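Local coordinates for Alpha/beta hydrolase (Streptomyces albidoflavus, PDB 6KSU), which probably catalyses the head-to-tail macrolactamization of non-ribosomal peptides, joining residues of opposite chirality, as a stand-alone cyclase related to penicillin-binding proteins, at residues Asp431-Arg436 and Leu443-Arg448; Pro381-Leu386 and Leu427-Leu432. One frame throughout, in Å; residues are numbered along the deposited sequence.

Interaction 1 of 2, residues Asp431-Arg436 and Leu443-Arg448; sequences DLFVAR and LPITGR
Strands 432-437 and 445-451 form an antiparallel beta hairpin in the C-terminal eight-stranded barrel, and Phe433 is laid across its partner strand at Gly447. Two hydrogen-bonded pairs carry the ladder. Phe433 N gives its hydrogen to Gly447 O at 3.0 Å, meeting that carbonyl from above its plane, while Phe433 O accepts from Gly447 N; Ala435 and Ile445 exchange the second pair, with Ala435 N to Ile445 O at 2.8 Å. With CG held between its backbone N and carbonyl carbon (chi1 73°), the Phe433 ring folds over the neighbouring strand. Gly447 CA lies over its face, 3.8 Å from the ring centroid, a CH-pi contact. Glycine suits this place because, having no side chain, it lets the ring rest directly on its backbone. On the side of the sheet that carries Phe433, Phe433 CE2 touches Ile445 CG2 at 3.9 Å, and the small Ala435 CB packs on Ile445 CB. The other side carries Val434 CG2 against Thr446 OG1 at 3.5 Å. At the exposed end, the bent Arg436 chain runs alongside Pro444, its NH2 3.5 Å from Pro444 CG. Arg448 turns its guanidinium elsewhere, its NE bonding Gln462. Strand 420-427 pairs with 432-437 and strand 458-463 with 445-451; Leu425, Leu427 and Leu461 pack on Phe433, while Tyr423 meets both Ala435 and Ile445.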
loop_
_atom_site.group_PDB
_atom_site.type_symbol
_atom_site.label_atom_id
_atom_site.label_comp_id
_atom_site.label_asym_id
_atom_site.label_seq_id
_atom_site.Cartn_x
_atom_site.Cartn_y
_atom_site.Cartn_z
ATOM N N ASP A 431 -23.283 3.191 -11.568
ATOM C CA ASP A 431 -22.640 1.889 -11.761
ATOM C C ASP A 431 -22.074 1.328 -10.450
ATOM O O ASP A 431 -21.148 0.517 -10.462
ATOM C CB ASP A 431 -21.533 1.949 -12.835
ATOM C CG ASP A 431 -22.075 1.868 -14.286
ATOM O OD1 ASP A 431 -21.351 2.298 -15.212
ATOM O OD2 ASP A 431 -23.204 1.378 -14.512
ATOM N N LEU A 432 -22.618 1.738 -9.310
ATOM C CA LEU A 432 -22.223 1.143 -8.046
ATOM C C LEU A 432 -22.912 -0.204 -7.836
ATOM O O LEU A 432 -23.917 -0.529 -8.470
ATOM C CB LEU A 432 -22.562 2.077 -6.887
ATOM C CG LEU A 432 -21.530 3.155 -6.569
ATOM C CD1 LEU A 432 -22.206 4.460 -6.145
ATOM C CD2 LEU A 432 -20.605 2.629 -5.485
ATOM N N PHE A 433 -22.359 -0.990 -6.915
ATOM C CA PHE A 433 -23.003 -2.230 -6.524
ATOM C C PHE A 433 -22.570 -2.595 -5.123
ATOM O O PHE A 433 -21.439 -2.317 -4.704
ATOM C CB PHE A 433 -22.675 -3.392 -7.463
ATOM C CG PHE A 433 -21.277 -3.934 -7.316
ATOM C CD1 PHE A 433 -20.293 -3.597 -8.235
ATOM C CD2 PHE A 433 -20.948 -4.807 -6.279
ATOM C CE1 PHE A 433 -19.026 -4.113 -8.129
ATOM C CE2 PHE A 433 -19.670 -5.307 -6.153
ATOM C CZ PHE A 433 -18.710 -4.970 -7.074
ATOM N N VAL A 434 -23.474 -3.262 -4.421
ATOM C CA VAL A 434 -23.198 -3.848 -3.121
ATOM C C VAL A 434 -23.536 -5.330 -3.201
ATOM O O VAL A 434 -24.625 -5.701 -3.668
ATOM C CB VAL A 434 -24.009 -3.150 -2.025
ATOM C CG1 VAL A 434 -23.877 -3.890 -0.690
ATOM C CG2 VAL A 434 -23.564 -1.714 -1.902
ATOM N N ALA A 435 -22.593 -6.177 -2.792
ATOM C CA ALA A 435 -22.784 -7.625 -2.743
ATOM C C ALA A 435 -22.871 -8.029 -1.275
ATOM O O ALA A 435 -21.895 -7.875 -0.532
ATOM C CB ALA A 435 -21.639 -8.359 -3.440
ATOM N N ARG A 436 -24.025 -8.525 -0.848
ATOM C CA ARG A 436 -24.192 -8.952 0.538
ATOM C C ARG A 436 -24.001 -10.459 0.615
ATOM O O ARG A 436 -24.613 -11.199 -0.156
ATOM C CB ARG A 436 -25.550 -8.549 1.115
ATOM C CG ARG A 436 -25.700 -8.913 2.631
ATOM C CD ARG A 436 -25.492 -7.743 3.649
ATOM N NE ARG A 436 -24.231 -7.836 4.405
ATOM C CZ ARG A 436 -23.960 -7.164 5.526
ATOM N NH1 ARG A 436 -24.857 -6.353 6.063
ATOM N NH2 ARG A 436 -22.798 -7.324 6.126
ATOM N N LEU A 443 -17.221 -10.595 4.607
ATOM C CA LEU A 443 -17.549 -9.187 4.446
ATOM C C LEU A 443 -18.325 -8.948 3.151
ATOM O O LEU A 443 -18.103 -9.637 2.145
ATOM C CB LEU A 443 -16.286 -8.359 4.440
ATOM C CG LEU A 443 -15.379 -8.567 5.652
ATOM C CD1 LEU A 443 -13.953 -8.083 5.347
ATOM C CD2 LEU A 443 -15.971 -7.872 6.886
ATOM N N PRO A 444 -19.246 -7.990 3.164
ATOM C CA PRO A 444 -19.899 -7.581 1.915
ATOM C C PRO A 444 -18.928 -6.794 1.049
ATOM O O PRO A 444 -17.897 -6.314 1.519
ATOM C CB PRO A 444 -21.068 -6.705 2.386
ATOM C CG PRO A 444 -20.600 -6.159 3.715
ATOM C CD PRO A 444 -19.732 -7.227 4.325
ATOM N N ILE A 445 -19.271 -6.660 -0.233
ATOM C CA ILE A 445 -18.390 -6.029 -1.221
ATOM C C ILE A 445 -19.105 -4.837 -1.836
ATOM O O ILE A 445 -20.103 -5.002 -2.548
ATOM C CB ILE A 445 -17.938 -7.011 -2.310
ATOM C CG1 ILE A 445 -17.128 -8.170 -1.689
ATOM C CG2 ILE A 445 -17.126 -6.278 -3.368
ATOM C CD1 ILE A 445 -16.797 -9.290 -2.670
ATOM N N THR A 446 -18.596 -3.636 -1.580
ATOM C CA THR A 446 -19.008 -2.457 -2.328
ATOM C C THR A 446 -17.989 -2.175 -3.420
ATOM O O THR A 446 -16.802 -2.002 -3.140
ATOM C CB THR A 446 -19.162 -1.234 -1.438
ATOM O OG1 THR A 446 -20.289 -1.425 -0.577
ATOM C CG2 THR A 446 -19.370 0.017 -2.307
ATOM N N GLY A 447 -18.456 -2.146 -4.661
ATOM C CA GLY A 447 -17.599 -1.860 -5.780
ATOM C C GLY A 447 -18.349 -1.076 -6.839
ATOM O O GLY A 447 -19.444 -0.571 -6.585
ATOM N N ARG A 448 -17.759 -0.956 -8.025
ATOM C CA ARG A 448 -18.435 -0.367 -9.175
ATOM C C ARG A 448 -18.078 -1.142 -10.434
ATOM O O ARG A 448 -17.079 -1.859 -10.499
ATOM C CB ARG A 448 -18.088 1.107 -9.387
ATOM C CG ARG A 448 -16.617 1.346 -9.790
ATOM C CD ARG A 448 -16.391 2.792 -10.153
ATOM N NE ARG A 448 -15.014 3.034 -10.535
ATOM C CZ ARG A 448 -14.527 4.229 -10.843
ATOM N NH1 ARG A 448 -15.307 5.301 -10.813
ATOM N NH2 ARG A 448 -13.252 4.347 -11.180
#

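Interaction 2 of 2, residues Pro381-Leu386 and Leu427-Leu432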
loop_
_atom_site.group_PDB
_atom_site.type_symbol
_atom_site.label_atom_id
_atom_site.label_comp_id
_atom_site.label_asym_id
_atom_site.label_seq_id
_atom_site.Cartn_x
_atom_site.Cartn_y
_atom_site.Cartn_z
ATOM N N PRO A 381 -24.796 3.985 -1.236
ATOM C CA PRO A 381 -25.690 4.464 -2.306
ATOM C C PRO A 381 -26.986 5.045 -1.755
ATOM O O PRO A 381 -27.640 4.437 -0.903
ATOM C CB PRO A 381 -25.957 3.202 -3.136
ATOM C CG PRO A 381 -24.932 2.201 -2.686
ATOM C CD PRO A 381 -24.625 2.524 -1.265
ATOM N N ASP A 382 -27.360 6.225 -2.267
ATOM C CA ASP A 382 -28.614 6.864 -1.868
ATOM C C ASP A 382 -29.814 6.096 -2.395
ATOM O O ASP A 382 -30.813 5.918 -1.688
ATOM C CB ASP A 382 -28.699 8.297 -2.404
ATOM C CG ASP A 382 -27.462 9.117 -2.129
ATOM O OD1 ASP A 382 -27.486 10.324 -2.458
ATOM O OD2 ASP A 382 -26.473 8.572 -1.600
ATOM N N SER A 383 -29.726 5.639 -3.640
ATOM C CA SER A 383 -30.860 5.238 -4.449
ATOM C C SER A 383 -31.287 3.804 -4.148
ATOM O O SER A 383 -30.604 3.045 -3.455
ATOM C CB SER A 383 -30.506 5.371 -5.925
ATOM O OG SER A 383 -29.422 4.513 -6.244
ATOM N N ALA A 384 -32.448 3.445 -4.696
ATOM C CA ALA A 384 -33.003 2.107 -4.656
ATOM C C ALA A 384 -32.292 1.217 -5.671
ATOM O O ALA A 384 -31.752 1.711 -6.661
ATOM C CB ALA A 384 -34.497 2.152 -4.959
ATOM N N PRO A 385 -32.262 -0.094 -5.440
ATOM C CA PRO A 385 -31.584 -0.992 -6.382
ATOM C C PRO A 385 -32.195 -0.900 -7.770
ATOM O O PRO A 385 -33.413 -0.810 -7.926
ATOM C CB PRO A 385 -31.805 -2.382 -5.776
ATOM C CG PRO A 385 -32.146 -2.141 -4.353
ATOM C CD PRO A 385 -32.839 -0.822 -4.300
ATOM N N LEU A 386 -31.336 -0.926 -8.785
ATOM C CA LEU A 386 -31.818 -0.924 -10.152
ATOM C C LEU A 386 -32.353 -2.301 -10.536
ATOM O O LEU A 386 -32.118 -3.307 -9.858
ATOM C CB LEU A 386 -30.716 -0.525 -11.128
ATOM C CG LEU A 386 -29.896 0.710 -10.798
ATOM C CD1 LEU A 386 -28.678 0.754 -11.693
ATOM C CD2 LEU A 386 -30.753 1.954 -10.929
ATOM N N LEU A 427 -27.607 -3.786 -7.763
ATOM C CA LEU A 427 -27.092 -2.796 -8.701
ATOM C C LEU A 427 -27.670 -1.433 -8.356
ATOM O O LEU A 427 -28.872 -1.314 -8.095
ATOM C CB LEU A 427 -27.458 -3.176 -10.133
ATOM C CG LEU A 427 -26.743 -4.394 -10.718
ATOM C CD1 LEU A 427 -27.027 -4.498 -12.188
ATOM C CD2 LEU A 427 -25.240 -4.313 -10.459
ATOM N N HIS A 428 -26.815 -0.412 -8.350
ATOM C CA HIS A 428 -27.189 0.931 -7.921
ATOM C C HIS A 428 -26.768 1.937 -8.982
ATOM O O HIS A 428 -26.118 1.592 -9.972
ATOM C CB HIS A 428 -26.555 1.279 -6.565
ATOM C CG HIS A 428 -27.294 0.708 -5.400
ATOM N ND1 HIS A 428 -26.930 -0.477 -4.798
ATOM C CD2 HIS A 428 -28.403 1.133 -4.751
ATOM C CE1 HIS A 428 -27.767 -0.746 -3.812
ATOM N NE2 HIS A 428 -28.679 0.209 -3.771
ATOM N N GLU A 429 -27.131 3.197 -8.755
ATOM C CA GLU A 429 -26.829 4.253 -9.711
ATOM C C GLU A 429 -25.336 4.570 -9.714
ATOM O O GLU A 429 -24.592 4.211 -8.795
ATOM C CB GLU A 429 -27.649 5.505 -9.397
ATOM C CG GLU A 429 -29.098 5.418 -9.929
ATOM C CD GLU A 429 -29.929 6.666 -9.655
ATOM O OE1 GLU A 429 -29.573 7.750 -10.173
ATOM O OE2 GLU A 429 -30.950 6.562 -8.937
ATOM N N ASP A 430 -24.901 5.248 -10.778
ATOM C CA ASP A 430 -23.491 5.558 -11.011
ATOM C C ASP A 430 -22.646 4.290 -11.148
ATOM O O ASP A 430 -21.432 4.309 -10.895
ATOM C CB ASP A 430 -22.923 6.469 -9.916
ATOM C CG ASP A 430 -23.619 7.823 -9.862
ATOM O OD1 ASP A 430 -23.928 8.389 -10.941
ATOM O OD2 ASP A 430 -23.866 8.318 -8.736
ATOM N N ASP A 431 -23.283 3.191 -11.568
ATOM C CA ASP A 431 -22.640 1.889 -11.761
ATOM C C ASP A 431 -22.074 1.328 -10.450
ATOM O O ASP A 431 -21.148 0.517 -10.462
ATOM C CB ASP A 431 -21.533 1.949 -12.835
ATOM C CG ASP A 431 -22.075 1.868 -14.286
ATOM O OD1 ASP A 431 -21.351 2.298 -15.212
ATOM O OD2 ASP A 431 -23.204 1.378 -14.512
ATOM N N LEU A 432 -22.618 1.738 -9.310
ATOM C CA LEU A 432 -22.223 1.143 -8.046
ATOM C C LEU A 432 -22.912 -0.204 -7.836
ATOM O O LEU A 432 -23.917 -0.529 -8.470
ATOM C CB LEU A 432 -22.562 2.077 -6.887
ATOM C CG LEU A 432 -21.530 3.155 -6.569
ATOM C CD1 LEU A 432 -22.206 4.460 -6.145
ATOM C CD2 LEU A 432 -20.605 2.629 -5.485
HETATM O O HOH W 1 -30.096 -4.774 -8.363
#
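His428 is flanked by two prolines where the loop 381-386, on the way to the C-terminal barrel, passes the turn joining antiparallel strands 420-427 and 432-437. The hydrogen bond from His428 N to Leu432 O ties that turn. His428 CB already lies 4.0 Å from Pro381 CB. With CG anti to its own carbonyl carbon (chi1 -81°), the imidazole reaches back between the prolines: CG meets Pro381 CB, ND1 approaches Pro381 CG, CD2 comes to 3.2 Å from Ser383 O at the ring's edge, near its plane, and NE2 lies 4.0 Å from Pro385 N. Pro381 CB sits over one face, 3.8 Å from the centroid in a CH-pi contact; Pro385 CA covers the opposite face, its own hydrogen directed at Leu427 O. A flat ring suits such a slot. Leu386 lies along the 428-429 backbone, its CD1 3.2 Å from His428 O and its CD2 against Glu429 CG, crossing that side chain at about a right angle. Glu429 OE2 meets Ser383 CB at 3.3 Å. The backbones are joined by the hydrogen bond from Leu386 N to Leu427 O, short at 2.6 Å; beside it one water donates to Leu386 O and accepts from Leu427 N at 2.7 Å.

The centres of the two interactions lie about 10 Å apart, at one end of the C-terminal barrel; the segments of both include Asp431 and Leu432, which belong to the pairing of interaction 1. Along the chain the loop 381-386 comes first, ahead of the barrel's opening strand 394-398; the turn 427-432 follows, leading directly into strand 432-437 and then its hairpin partner 445-451. Interaction 1 is therefore local strand pairing, whereas interaction 2 spans 40 intervening residues. The loop packs on the barrel through the turn and, more lightly, through Pro381 CG on Val434 CG2. The barrel sheet is distinct from the seven-stranded one, but Leu432 and Arg448 of the hairpin meet the loop residue Phe302.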